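Local coordinates for protein VP24 (White spot syndrome virus, PDB 5HLJ) that forms a major structural component of the viral envelope, a strand-rich, probably membrane-associated protein whose chains assemble here as a three-subunit complex, at residues L23-V28 / F34-G39; N126-Y131 / R160-S165; N38-T43 / K48-G53. All blocks are in the same frame, centred on the assembly; numbering follows the deposited sequence.

Contact 1 (L23-V28 / F34-G39); sequences LTINGV and FNFVNG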
ATOM      1  N   LEU A  23      -4.940  -3.351  12.428  1.00 63.87           N
ATOM      2  CA  LEU A  23      -4.678  -4.045  13.681  1.00 61.90           C
ATOM      3  C   LEU A  23      -3.300  -3.692  14.236  1.00 67.74           C
ATOM      4  O   LEU A  23      -2.435  -3.180  13.522  1.00 71.03           O
ATOM      5  CB  LEU A  23      -4.761  -5.559  13.485  1.00 63.47           C
ATOM      6  CG  LEU A  23      -6.077  -6.142  12.981  1.00 66.61           C
ATOM      7  CD1 LEU A  23      -5.942  -7.640  12.880  1.00 65.36           C
ATOM      8  CD2 LEU A  23      -7.230  -5.760  13.915  1.00 63.05           C
ATOM      9  N   THR A  24      -3.090  -4.005  15.506  1.00 66.95           N
ATOM     10  CA  THR A  24      -1.806  -3.774  16.146  1.00 71.33           C
ATOM     11  C   THR A  24      -1.065  -5.091  16.361  1.00 67.15           C
ATOM     12  O   THR A  24      -1.679  -6.093  16.702  1.00 68.62           O
ATOM     13  CB  THR A  24      -2.005  -3.027  17.479  1.00 71.85           C
ATOM     14  OG1 THR A  24      -2.565  -1.740  17.198  1.00 79.54           O
ATOM     15  CG2 THR A  24      -0.700  -2.821  18.178  1.00 74.30           C
ATOM     16  N   ILE A  25       0.246  -5.097  16.127  1.00 68.48           N
ATOM     17  CA  ILE A  25       1.064  -6.299  16.334  1.00 66.27           C
ATOM     18  C   ILE A  25       2.427  -5.976  16.942  1.00 71.57           C
ATOM     19  O   ILE A  25       2.980  -4.886  16.731  1.00 73.86           O
ATOM     20  CB  ILE A  25       1.334  -7.082  15.020  1.00 67.60           C
ATOM     21  CG1 ILE A  25       2.123  -6.217  14.040  1.00 67.32           C
ATOM     22  CG2 ILE A  25       0.048  -7.640  14.401  1.00 65.74           C
ATOM     23  CD1 ILE A  25       2.345  -6.864  12.691  1.00 66.29           C
ATOM     24  N   ASN A  26       2.974  -6.938  17.682  1.00 70.37           N
ATOM     25  CA  ASN A  26       4.320  -6.806  18.235  1.00 70.63           C
ATOM     26  C   ASN A  26       5.248  -7.925  17.771  1.00 69.92           C
ATOM     27  O   ASN A  26       4.835  -9.070  17.644  1.00 69.24           O
ATOM     28  CB  ASN A  26       4.278  -6.788  19.767  1.00 73.71           C
ATOM     29  CG  ASN A  26       3.583  -5.560  20.318  1.00 73.46           C
ATOM     30  OD1 ASN A  26       4.063  -4.442  20.164  1.00 77.69           O
ATOM     31  ND2 ASN A  26       2.449  -5.766  20.975  1.00 70.82           N
ATOM     32  N   GLY A  27       6.504  -7.586  17.511  1.00 71.91           N
ATOM     33  CA  GLY A  27       7.511  -8.601  17.270  1.00 74.76           C
ATOM     34  C   GLY A  27       7.836  -9.382  18.536  1.00 74.39           C
ATOM     35  O   GLY A  27       7.841  -8.825  19.630  1.00 77.90           O
ATOM     36  N   VAL A  28       8.088 -10.679  18.381  1.00 73.31           N
ATOM     37  CA  VAL A  28       8.549 -11.531  19.474  1.00 78.32           C
ATOM     38  C   VAL A  28       9.881 -12.186  19.107  1.00 81.14           C
ATOM     39  O   VAL A  28       9.899 -13.114  18.299  1.00 81.03           O
ATOM     40  CB  VAL A  28       7.539 -12.647  19.803  1.00 76.65           C
ATOM     41  CG1 VAL A  28       8.044 -13.484  20.962  1.00 74.43           C
ATOM     42  CG2 VAL A  28       6.173 -12.069  20.106  1.00 66.78           C
ATOM     43  N   PHE A  34       5.499 -12.515  14.749  1.00 67.05           N
ATOM     44  CA  PHE A  34       4.701 -11.348  15.084  1.00 67.37           C
ATOM     45  C   PHE A  34       3.573 -11.846  15.946  1.00 64.23           C
ATOM     46  O   PHE A  34       3.140 -12.974  15.793  1.00 67.55           O
ATOM     47  CB  PHE A  34       4.158 -10.641  13.839  1.00 63.78           C
ATOM     48  CG  PHE A  34       5.125  -9.699  13.215  1.00 65.44           C
ATOM     49  CD1 PHE A  34       5.448  -8.504  13.842  1.00 65.35           C
ATOM     50  CD2 PHE A  34       5.714 -10.000  11.997  1.00 65.37           C
ATOM     51  CE1 PHE A  34       6.338  -7.625  13.264  1.00 66.27           C
ATOM     52  CE2 PHE A  34       6.611  -9.126  11.417  1.00 65.70           C
ATOM     53  CZ  PHE A  34       6.927  -7.940  12.050  1.00 65.94           C
ATOM     54  N   ASN A  35       3.083 -11.004  16.843  1.00 65.34           N
ATOM     55  CA  ASN A  35       2.020 -11.405  17.752  1.00 66.80           C
ATOM     56  C   ASN A  35       0.924 -10.338  17.817  1.00 66.95           C
ATOM     57  O   ASN A  35       1.215  -9.152  18.027  1.00 68.01           O
ATOM     58  CB  ASN A  35       2.613 -11.671  19.143  1.00 66.11           C
ATOM     59  CG  ASN A  35       1.663 -12.422  20.052  1.00 69.97           C
ATOM     60  OD1 ASN A  35       0.846 -13.224  19.596  1.00 68.08           O
ATOM     61  ND2 ASN A  35       1.771 -12.169  21.350  1.00 66.09           N
ATOM     62  N   PHE A  36      -0.331 -10.744  17.613  1.00 66.57           N
ATOM     63  CA  PHE A  36      -1.444  -9.792  17.674  1.00 64.81           C
ATOM     64  C   PHE A  36      -1.584  -9.166  19.058  1.00 69.51           C
ATOM     65  O   PHE A  36      -1.208  -9.772  20.057  1.00 71.37           O
ATOM     66  CB  PHE A  36      -2.767 -10.456  17.313  1.00 60.82           C
ATOM     67  CG  PHE A  36      -2.913 -10.789  15.854  1.00 69.06           C
ATOM     68  CD1 PHE A  36      -2.803  -9.792  14.878  1.00 63.16           C
ATOM     69  CD2 PHE A  36      -3.205 -12.094  15.454  1.00 62.94           C
ATOM     70  CE1 PHE A  36      -2.954 -10.099  13.528  1.00 59.66           C
ATOM     71  CE2 PHE A  36      -3.353 -12.411  14.109  1.00 61.83           C
ATOM     72  CZ  PHE A  36      -3.230 -11.401  13.142  1.00 60.60           C
ATOM     73  N   VAL A  37      -2.120  -7.950  19.106  1.00 70.30           N
ATOM     74  CA  VAL A  37      -2.715  -7.418  20.325  1.00 61.78           C
ATOM     75  C   VAL A  37      -4.184  -7.816  20.290  1.00 65.29           C
ATOM     76  O   VAL A  37      -4.868  -7.597  19.286  1.00 67.84           O
ATOM     77  CB  VAL A  37      -2.570  -5.886  20.425  1.00 70.51           C
ATOM     78  CG1 VAL A  37      -3.413  -5.341  21.572  1.00 68.11           C
ATOM     79  CG2 VAL A  37      -1.106  -5.498  20.578  1.00 65.49           C
ATOM     80  N   ASN A  38      -4.682  -8.433  21.352  1.00 67.09           N
ATOM     81  CA  ASN A  38      -6.071  -8.908  21.335  1.00 65.54           C
ATOM     82  C   ASN A  38      -7.032  -7.734  21.455  1.00 72.44           C
ATOM     83  O   ASN A  38      -6.663  -6.677  21.977  1.00 73.13           O
ATOM     84  CB  ASN A  38      -6.316  -9.926  22.448  1.00 66.90           C
ATOM     85  CG  ASN A  38      -6.052  -9.357  23.820  1.00 78.88           C
ATOM     86  OD1 ASN A  38      -4.898  -9.154  24.207  1.00 82.76           O
ATOM     87  ND2 ASN A  38      -7.119  -9.099  24.571  1.00 81.77           N
ATOM     88  N   GLY A  39      -8.251  -7.911  20.954  1.00 68.26           N
ATOM     89  CA  GLY A  39      -9.223  -6.836  20.929  1.00 65.64           C
ATOM     90  C   GLY A  39     -10.221  -7.097  19.827  1.00 71.31           C
ATOM     91  O   GLY A  39     -10.277  -8.207  19.291  1.00 70.07           O
TER
HETATM   92  O   HOH W   1      -4.490  -6.341  16.922  1.00 74.85           O
HETATM   93  O   HOH W   2       1.647  -8.527  21.277  1.00 78.14           O
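F34 lays its ring beside I25 and pairs by backbone with G27, in a non-hydrogen-bonded site. The I25 CD1 methyl makes an off-centre CH-pi contact, 4.2 Å from the F34 ring centroid. N35 comes next and holds N26 by two backbone bonds, N26 N to N35 O at 2.8 Å and N35 N to N26 O at 2.7 Å. Its amide leaves the pair for S72 and Q54, while N26 OD1 is taken by H161; V28 CG2 rests on N35 CB at 3.7 Å. F36 returns to the F34 side of the sheet, its CD1 3.6 Å from I25 CG2 and its CE1 3.9 Å from L23 CD1. I25 reaches both rings because its CG1 stands between backbone N and carbonyl carbon (chi1 62°), sending CD1 to one phenylalanine and CG2 to the other. V37 N then binds T24 O at 3.1 Å, from well above the carbonyl plane, and a water also bridges T24 O to V37 O. V37 CG2 touches both T24 CG2, at 3.6 Å, and N26 ND2. This is an antiparallel beta hairpin with one aromatic-aliphatic face turned to the protein interior.

Contact 2 (N126-Y131 / R160-S165); sequences NKFVLY and RHYLLS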
ATOM      1  N   ASN A 126      13.999   1.051  11.660  1.00 68.43           N
ATOM      2  CA  ASN A 126      14.516  -0.253  11.266  1.00 63.30           C
ATOM      3  C   ASN A 126      13.903  -0.665   9.920  1.00 67.17           C
ATOM      4  O   ASN A 126      12.711  -0.988   9.864  1.00 64.83           O
ATOM      5  CB  ASN A 126      14.183  -1.260  12.370  1.00 61.30           C
ATOM      6  CG  ASN A 126      14.883  -2.586  12.197  1.00 66.76           C
ATOM      7  OD1 ASN A 126      15.699  -2.779  11.287  1.00 63.87           O
ATOM      8  ND2 ASN A 126      14.568  -3.516  13.088  1.00 65.78           N
ATOM      9  N   LYS A 127      14.685  -0.625   8.836  1.00 64.44           N
ATOM     10  CA  LYS A 127      14.137  -0.909   7.501  1.00 61.87           C
ATOM     11  C   LYS A 127      13.845  -2.397   7.337  1.00 68.22           C
ATOM     12  O   LYS A 127      14.479  -3.232   7.984  1.00 68.36           O
ATOM     13  CB  LYS A 127      15.080  -0.441   6.392  1.00 59.31           C
ATOM     14  CG  LYS A 127      15.170   1.073   6.250  1.00 62.07           C
ATOM     15  CD  LYS A 127      16.012   1.458   5.037  1.00 67.64           C
ATOM     16  CE  LYS A 127      17.520   1.219   5.253  1.00 69.05           C
ATOM     17  NZ  LYS A 127      18.102   2.210   6.217  1.00 71.28           N
ATOM     18  N   PHE A 128      12.880  -2.723   6.477  1.00 66.92           N
ATOM     19  CA  PHE A 128      12.447  -4.106   6.293  1.00 64.60           C
ATOM     20  C   PHE A 128      11.930  -4.398   4.884  1.00 65.71           C
ATOM     21  O   PHE A 128      11.514  -3.508   4.156  1.00 66.52           O
ATOM     22  CB  PHE A 128      11.351  -4.457   7.315  1.00 68.57           C
ATOM     23  CG  PHE A 128      10.149  -3.551   7.251  1.00 69.35           C
ATOM     24  CD1 PHE A 128       9.088  -3.832   6.401  1.00 64.44           C
ATOM     25  CD2 PHE A 128      10.081  -2.409   8.040  1.00 69.56           C
ATOM     26  CE1 PHE A 128       7.991  -2.985   6.333  1.00 64.20           C
ATOM     27  CE2 PHE A 128       8.978  -1.566   7.980  1.00 66.80           C
ATOM     28  CZ  PHE A 128       7.935  -1.857   7.125  1.00 64.14           C
ATOM     29  N   VAL A 129      11.961  -5.666   4.507  1.00 69.57           N
ATOM     30  CA  VAL A 129      11.276  -6.112   3.309  1.00 66.78           C
ATOM     31  C   VAL A 129      10.105  -6.988   3.757  1.00 68.10           C
ATOM     32  O   VAL A 129      10.258  -7.896   4.576  1.00 65.32           O
ATOM     33  CB  VAL A 129      12.214  -6.882   2.355  1.00 65.90           C
ATOM     34  CG1 VAL A 129      11.464  -7.403   1.142  1.00 62.12           C
ATOM     35  CG2 VAL A 129      13.341  -5.989   1.915  1.00 65.11           C
ATOM     36  N   LEU A 130       8.925  -6.656   3.245  1.00 70.96           N
ATOM     37  CA  LEU A 130       7.688  -7.358   3.544  1.00 64.32           C
ATOM     38  C   LEU A 130       7.425  -8.470   2.548  1.00 64.27           C
ATOM     39  O   LEU A 130       7.433  -8.228   1.343  1.00 65.60           O
ATOM     40  CB  LEU A 130       6.520  -6.386   3.500  1.00 65.34           C
ATOM     41  CG  LEU A 130       5.786  -5.972   4.760  1.00 74.46           C
ATOM     42  CD1 LEU A 130       4.590  -5.115   4.357  1.00 74.15           C
ATOM     43  CD2 LEU A 130       5.323  -7.206   5.486  1.00 73.90           C
ATOM     44  N   TYR A 131       7.173  -9.676   3.038  1.00 59.64           N
ATOM     45  CA  TYR A 131       6.705 -10.739   2.171  1.00 61.19           C
ATOM     46  C   TYR A 131       5.198 -10.980   2.372  1.00 64.18           C
ATOM     47  O   TYR A 131       4.738 -11.205   3.494  1.00 62.33           O
ATOM     48  CB  TYR A 131       7.478 -12.053   2.408  1.00 59.96           C
ATOM     49  CG  TYR A 131       6.788 -13.216   1.720  1.00 59.19           C
ATOM     50  CD1 TYR A 131       6.874 -13.381   0.348  1.00 62.02           C
ATOM     51  CD2 TYR A 131       5.987 -14.101   2.434  1.00 63.38           C
ATOM     52  CE1 TYR A 131       6.208 -14.413  -0.293  1.00 64.90           C
ATOM     53  CE2 TYR A 131       5.305 -15.126   1.800  1.00 60.50           C
ATOM     54  CZ  TYR A 131       5.428 -15.276   0.440  1.00 62.40           C
ATOM     55  OH  TYR A 131       4.778 -16.293  -0.198  1.00 65.84           O
ATOM     56  N   ARG A 160       9.766  -3.092  18.818  1.00 69.01           N
ATOM     57  CA  ARG A 160       8.958  -4.218  18.357  1.00 70.26           C
ATOM     58  C   ARG A 160       7.512  -3.877  17.971  1.00 71.55           C
ATOM     59  O   ARG A 160       6.781  -4.747  17.502  1.00 68.22           O
ATOM     60  CB  ARG A 160       8.921  -5.302  19.438  1.00 76.41           C
ATOM     61  CG  ARG A 160       8.132  -4.905  20.674  1.00 73.17           C
ATOM     62  CD  ARG A 160       8.217  -5.997  21.721  1.00 84.92           C
ATOM     63  NE  ARG A 160       6.969  -6.135  22.464  1.00 93.24           N
ATOM     64  CZ  ARG A 160       6.783  -5.727  23.712  1.00 98.03           C
ATOM     65  NH1 ARG A 160       7.784  -5.163  24.384  1.00100.89           N
ATOM     66  NH2 ARG A 160       5.597  -5.901  24.289  1.00 96.07           N
ATOM     67  N   HIS A 161       7.094  -2.633  18.178  1.00 67.56           N
ATOM     68  CA  HIS A 161       5.692  -2.283  18.013  1.00 70.40           C
ATOM     69  C   HIS A 161       5.322  -1.906  16.578  1.00 71.70           C
ATOM     70  O   HIS A 161       5.921  -0.998  16.011  1.00 67.71           O
ATOM     71  CB  HIS A 161       5.338  -1.134  18.949  1.00 72.97           C
ATOM     72  CG  HIS A 161       3.865  -0.952  19.135  1.00 83.47           C
ATOM     73  ND1 HIS A 161       3.034  -1.981  19.528  1.00 82.94           N
ATOM     74  CD2 HIS A 161       3.073   0.140  18.993  1.00 80.73           C
ATOM     75  CE1 HIS A 161       1.798  -1.531  19.627  1.00 81.13           C
ATOM     76  NE2 HIS A 161       1.793  -0.245  19.302  1.00 86.51           N
ATOM     77  N   TYR A 162       4.339  -2.602  15.999  1.00 64.15           N
ATOM     78  CA  TYR A 162       3.938  -2.337  14.618  1.00 67.06           C
ATOM     79  C   TYR A 162       2.430  -2.224  14.430  1.00 65.63           C
ATOM     80  O   TYR A 162       1.643  -2.751  15.220  1.00 66.23           O
ATOM     81  CB  TYR A 162       4.509  -3.418  13.678  1.00 60.03           C
ATOM     82  CG  TYR A 162       5.963  -3.141  13.419  1.00 66.51           C
ATOM     83  CD1 TYR A 162       6.960  -3.566  14.319  1.00 67.72           C
ATOM     84  CD2 TYR A 162       6.350  -2.396  12.320  1.00 61.22           C
ATOM     85  CE1 TYR A 162       8.309  -3.255  14.104  1.00 60.78           C
ATOM     86  CE2 TYR A 162       7.674  -2.086  12.098  1.00 65.87           C
ATOM     87  CZ  TYR A 162       8.652  -2.513  12.989  1.00 64.36           C
ATOM     88  OH  TYR A 162       9.959  -2.180  12.723  1.00 66.13           O
ATOM     89  N   LEU A 163       2.052  -1.504  13.377  1.00 66.68           N
ATOM     90  CA  LEU A 163       0.660  -1.344  12.967  1.00 65.02           C
ATOM     91  C   LEU A 163       0.485  -2.087  11.669  1.00 64.68           C
ATOM     92  O   LEU A 163       1.275  -1.918  10.747  1.00 65.85           O
ATOM     93  CB  LEU A 163       0.300   0.129  12.798  1.00 62.95           C
ATOM     94  CG  LEU A 163       0.705   1.019  13.975  1.00 66.93           C
ATOM     95  CD1 LEU A 163       0.463   2.510  13.687  1.00 64.51           C
ATOM     96  CD2 LEU A 163      -0.070   0.566  15.204  1.00 66.09           C
ATOM     97  N   LEU A 164      -0.541  -2.924  11.604  1.00 64.31           N
ATOM     98  CA  LEU A 164      -0.745  -3.791  10.463  1.00 63.82           C
ATOM     99  C   LEU A 164      -1.987  -3.376   9.684  1.00 64.21           C
ATOM    100  O   LEU A 164      -3.063  -3.242  10.251  1.00 64.98           O
ATOM    101  CB  LEU A 164      -0.876  -5.241  10.936  1.00 68.20           C
ATOM    102  CG  LEU A 164      -1.325  -6.313   9.929  1.00 69.67           C
ATOM    103  CD1 LEU A 164      -0.262  -6.555   8.854  1.00 63.61           C
ATOM    104  CD2 LEU A 164      -1.672  -7.622  10.657  1.00 66.94           C
ATOM    105  N   SER A 165      -1.827  -3.161   8.387  1.00 60.29           N
ATOM    106  CA  SER A 165      -2.964  -2.926   7.516  1.00 64.71           C
ATOM    107  C   SER A 165      -3.198  -4.114   6.602  1.00 64.05           C
ATOM    108  O   SER A 165      -2.293  -4.535   5.889  1.00 65.81           O
ATOM    109  CB  SER A 165      -2.765  -1.667   6.672  1.00 63.98           C
ATOM    110  OG  SER A 165      -3.021  -0.502   7.423  1.00 76.01           O
TER
HETATM  111  O   HOH W   3      10.654   0.099  11.311  1.00 63.74           O
HETATM  112  O   HOH W   4      12.077  -2.158  14.691  1.00 63.85           O
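N126 and F128 meet Y162 across backbones that stay well apart and form no strand pair, the nearest CA atoms, those of N126 and R160, being 9.8 Å from each other. The Y162 side chain reaches from its strand toward N126. Y162 CG is anti to its own carbonyl carbon (chi1 -78°), and the ring carries OH out toward the loop at N126, yet OH stops 4.1 Å short of N126 O. Two waters fill in. One accepts from Y162 OH at 2.8 Å and donates to N126 O at 2.7 Å. The other donates to Y162 OH at 2.9 Å and accepts from N126 ND2 in a longer bond of 3.3 Å. The phenol therefore gives one hydrogen bond and receives another, which should limit rotation of its O-H. N126 ND2 also bonds to the carbonyl of E153, which helps fix the amide that meets the second water.

F128 touches the tyrosine more loosely, CE2 to Y162 CE2 at 4.4 Å, with the ring planes nearly perpendicular. The edge of the F128 ring faces N126 O in the ring plane. F151 packs against both rings, tilted by about 50° to Y162 and about 55° to F128, and joins them into one aromatic cluster. F128 also lies on L112, and Y162 on I25 and P114. Strand 128-131 is hydrogen-bonded to strand 141-151, whereas strand 161-170 runs between strands 19-28 and 105-114, so the contact reaches across the interior between separate parts of the curled sheet.

Contact 3 (N38-T43 / K48-G53); sequences NGTLQT and KVYVAG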
ATOM      1  N   ASN A  38      -4.682  -8.433  21.352  1.00 67.09           N
ATOM      2  CA  ASN A  38      -6.071  -8.908  21.335  1.00 65.54           C
ATOM      3  C   ASN A  38      -7.032  -7.734  21.455  1.00 72.44           C
ATOM      4  O   ASN A  38      -6.663  -6.677  21.977  1.00 73.13           O
ATOM      5  CB  ASN A  38      -6.316  -9.926  22.448  1.00 66.90           C
ATOM      6  CG  ASN A  38      -6.052  -9.357  23.820  1.00 78.88           C
ATOM      7  OD1 ASN A  38      -4.898  -9.154  24.207  1.00 82.76           O
ATOM      8  ND2 ASN A  38      -7.119  -9.099  24.571  1.00 81.77           N
ATOM      9  N   GLY A  39      -8.251  -7.911  20.954  1.00 68.26           N
ATOM     10  CA  GLY A  39      -9.223  -6.836  20.929  1.00 65.64           C
ATOM     11  C   GLY A  39     -10.221  -7.097  19.827  1.00 71.31           C
ATOM     12  O   GLY A  39     -10.277  -8.207  19.291  1.00 70.07           O
ATOM     13  N   THR A  40     -11.003  -6.076  19.478  1.00 71.82           N
ATOM     14  CA  THR A  40     -12.074  -6.220  18.499  1.00 67.18           C
ATOM     15  C   THR A  40     -12.112  -5.026  17.569  1.00 69.72           C
ATOM     16  O   THR A  40     -11.575  -3.955  17.872  1.00 69.52           O
ATOM     17  CB  THR A  40     -13.469  -6.373  19.167  1.00 70.91           C
ATOM     18  OG1 THR A  40     -13.697  -5.268  20.042  1.00 74.24           O
ATOM     19  CG2 THR A  40     -13.559  -7.661  19.977  1.00 66.21           C
ATOM     20  N   LEU A  41     -12.748  -5.216  16.426  1.00 66.35           N
ATOM     21  CA  LEU A  41     -12.862  -4.152  15.438  1.00 70.76           C
ATOM     22  C   LEU A  41     -14.175  -4.316  14.706  1.00 69.69           C
ATOM     23  O   LEU A  41     -14.439  -5.364  14.132  1.00 69.11           O
ATOM     24  CB  LEU A  41     -11.686  -4.174  14.448  1.00 71.06           C
ATOM     25  CG  LEU A  41     -11.763  -3.292  13.185  1.00 72.57           C
ATOM     26  CD1 LEU A  41     -11.748  -1.799  13.502  1.00 70.05           C
ATOM     27  CD2 LEU A  41     -10.634  -3.627  12.232  1.00 67.87           C
ATOM     28  N   GLN A  42     -15.008  -3.284  14.762  1.00 69.56           N
ATOM     29  CA  GLN A  42     -16.246  -3.267  14.007  1.00 68.60           C
ATOM     30  C   GLN A  42     -15.975  -2.788  12.578  1.00 70.16           C
ATOM     31  O   GLN A  42     -15.502  -1.679  12.366  1.00 75.94           O
ATOM     32  CB  GLN A  42     -17.275  -2.372  14.690  1.00 71.98           C
ATOM     33  CG  GLN A  42     -18.633  -2.429  14.026  1.00 73.99           C
ATOM     34  CD  GLN A  42     -19.225  -3.817  14.085  1.00 80.75           C
ATOM     35  OE1 GLN A  42     -19.261  -4.446  15.154  1.00 84.35           O
ATOM     36  NE2 GLN A  42     -19.674  -4.321  12.934  1.00 79.70           N
ATOM     37  N   THR A  43     -16.239  -3.633  11.593  1.00 72.62           N
ATOM     38  CA  THR A  43     -16.034  -3.234  10.206  1.00 70.30           C
ATOM     39  C   THR A  43     -17.378  -2.858   9.599  1.00 72.05           C
ATOM     40  O   THR A  43     -18.426  -3.155  10.182  1.00 66.27           O
ATOM     41  CB  THR A  43     -15.374  -4.358   9.377  1.00 71.66           C
ATOM     42  OG1 THR A  43     -16.344  -5.386   9.102  1.00 66.55           O
ATOM     43  CG2 THR A  43     -14.170  -4.940  10.124  1.00 67.09           C
ATOM     44  N   LYS A  48     -17.983  -8.220  12.655  1.00 71.09           N
ATOM     45  CA  LYS A  48     -17.066  -7.936  13.751  1.00 70.02           C
ATOM     46  C   LYS A  48     -15.781  -8.748  13.619  1.00 68.09           C
ATOM     47  O   LYS A  48     -15.808  -9.966  13.439  1.00 68.33           O
ATOM     48  CB  LYS A  48     -17.724  -8.216  15.114  1.00 68.73           C
ATOM     49  CG  LYS A  48     -16.889  -7.688  16.305  1.00 78.85           C
ATOM     50  CD  LYS A  48     -17.220  -8.366  17.642  1.00 81.68           C
ATOM     51  CE  LYS A  48     -18.197  -7.554  18.498  1.00 92.18           C
ATOM     52  NZ  LYS A  48     -17.564  -6.447  19.300  1.00100.34           N
ATOM     53  N   VAL A  49     -14.648  -8.070  13.704  1.00 66.12           N
ATOM     54  CA  VAL A  49     -13.385  -8.770  13.711  1.00 64.67           C
ATOM     55  C   VAL A  49     -12.979  -8.991  15.157  1.00 66.82           C
ATOM     56  O   VAL A  49     -12.956  -8.061  15.950  1.00 70.19           O
ATOM     57  CB  VAL A  49     -12.316  -8.009  12.924  1.00 64.18           C
ATOM     58  CG1 VAL A  49     -10.945  -8.563  13.207  1.00 63.96           C
ATOM     59  CG2 VAL A  49     -12.626  -8.099  11.436  1.00 61.41           C
ATOM     60  N   TYR A  50     -12.697 -10.245  15.501  1.00 64.96           N
ATOM     61  CA  TYR A  50     -12.326 -10.617  16.862  1.00 67.71           C
ATOM     62  C   TYR A  50     -10.915 -11.170  16.867  1.00 66.67           C
ATOM     63  O   TYR A  50     -10.636 -12.217  16.264  1.00 66.86           O
ATOM     64  CB  TYR A  50     -13.312 -11.654  17.439  1.00 65.92           C
ATOM     65  CG  TYR A  50     -13.135 -12.002  18.914  1.00 66.91           C
ATOM     66  CD1 TYR A  50     -14.119 -11.665  19.849  1.00 75.44           C
ATOM     67  CD2 TYR A  50     -12.023 -12.703  19.369  1.00 69.01           C
ATOM     68  CE1 TYR A  50     -13.987 -11.995  21.191  1.00 69.02           C
ATOM     69  CE2 TYR A  50     -11.880 -13.034  20.710  1.00 72.31           C
ATOM     70  CZ  TYR A  50     -12.871 -12.675  21.615  1.00 73.63           C
ATOM     71  OH  TYR A  50     -12.736 -13.006  22.939  1.00 78.04           O
ATOM     72  N   VAL A  51     -10.032 -10.490  17.577  1.00 65.45           N
ATOM     73  CA  VAL A  51      -8.672 -10.955  17.680  1.00 64.30           C
ATOM     74  C   VAL A  51      -8.466 -11.633  19.031  1.00 70.10           C
ATOM     75  O   VAL A  51      -8.264 -10.954  20.036  1.00 69.68           O
ATOM     76  CB  VAL A  51      -7.674  -9.793  17.503  1.00 66.25           C
ATOM     77  CG1 VAL A  51      -6.248 -10.295  17.567  1.00 60.86           C
ATOM     78  CG2 VAL A  51      -7.929  -9.069  16.184  1.00 62.10           C
ATOM     79  N   ALA A  52      -8.510 -12.970  19.046  1.00 68.01           N
ATOM     80  CA  ALA A  52      -8.344 -13.745  20.283  1.00 68.65           C
ATOM     81  C   ALA A  52      -6.930 -13.670  20.838  1.00 67.34           C
ATOM     82  O   ALA A  52      -6.020 -13.147  20.192  1.00 69.51           O
ATOM     83  CB  ALA A  52      -8.735 -15.205  20.051  1.00 67.01           C
ATOM     84  N   GLY A  53      -6.739 -14.196  22.042  1.00 68.11           N
ATOM     85  CA  GLY A  53      -5.405 -14.275  22.617  1.00 60.96           C
ATOM     86  C   GLY A  53      -4.478 -15.206  21.840  1.00 65.20           C
ATOM     87  O   GLY A  53      -4.925 -16.073  21.086  1.00 65.24           O
TER
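L41 and V49 bring their CB atoms to 4.2 Å on the buried face of this strand pair, where L41, T43, V49 and V51 make the closely packed side. T43 CG2 meets V49 CG2 at 3.8 Å, the two side chains crossing at about a right angle, and V51 lines the same face opposite G39, its CB 3.5 Å from G39 O. I21, L23 and L70 cover this side, with L174 and F175 of the second subunit. Between the strands run four backbone bonds: G39 and V51 exchange two, and L41 and V49 two more, the shortest being V49 N to L41 O at 2.7 Å.

The other face, with T40, Q42, K48 and Y50, is looser and more open to solvent. T40 CG2 approaches Y50 CD1 obliquely at 4.0 Å. The K48 chain bends at its third and fourth torsions (chi3 -97°, chi4 -82°), and NZ curls back over T40, remaining 4.1 Å from T40 OG1. Q42 bends at chi2 (62°), which brings OE1 to 4.1 Å from K48 CB, the side chains crossing at about a right angle, while NE2 binds T43 O.

T43 OG1 is bonded to Y46 and G47 of the connecting loop. The arrangement is a two-stranded antiparallel beta hairpin with a short loop, one face buried and the other polar, and its G39-T40 edge continues the sheet into the second subunit.

How the contacts relate
Contacts 1 and 3 follow one another along the chain and share N38 and G39: strand 33-42 pairs first with strand 19-28, then with strand 48-51, making a three-stranded antiparallel meander. Their centres lie about 12 Å apart, and V51 of contact 3 packs on F36 and L23 of contact 1. Contact 2 comes much later in sequence, its centre about 11 Å from that of contact 1, to which it is joined because strand 161-170 runs beside strand 19-28. Contacts 2 and 3 do not touch; their centres are about 20 Å apart. All three belong to one mixed sheet and reach the second subunit, into which the sheet continues at G39 and T40.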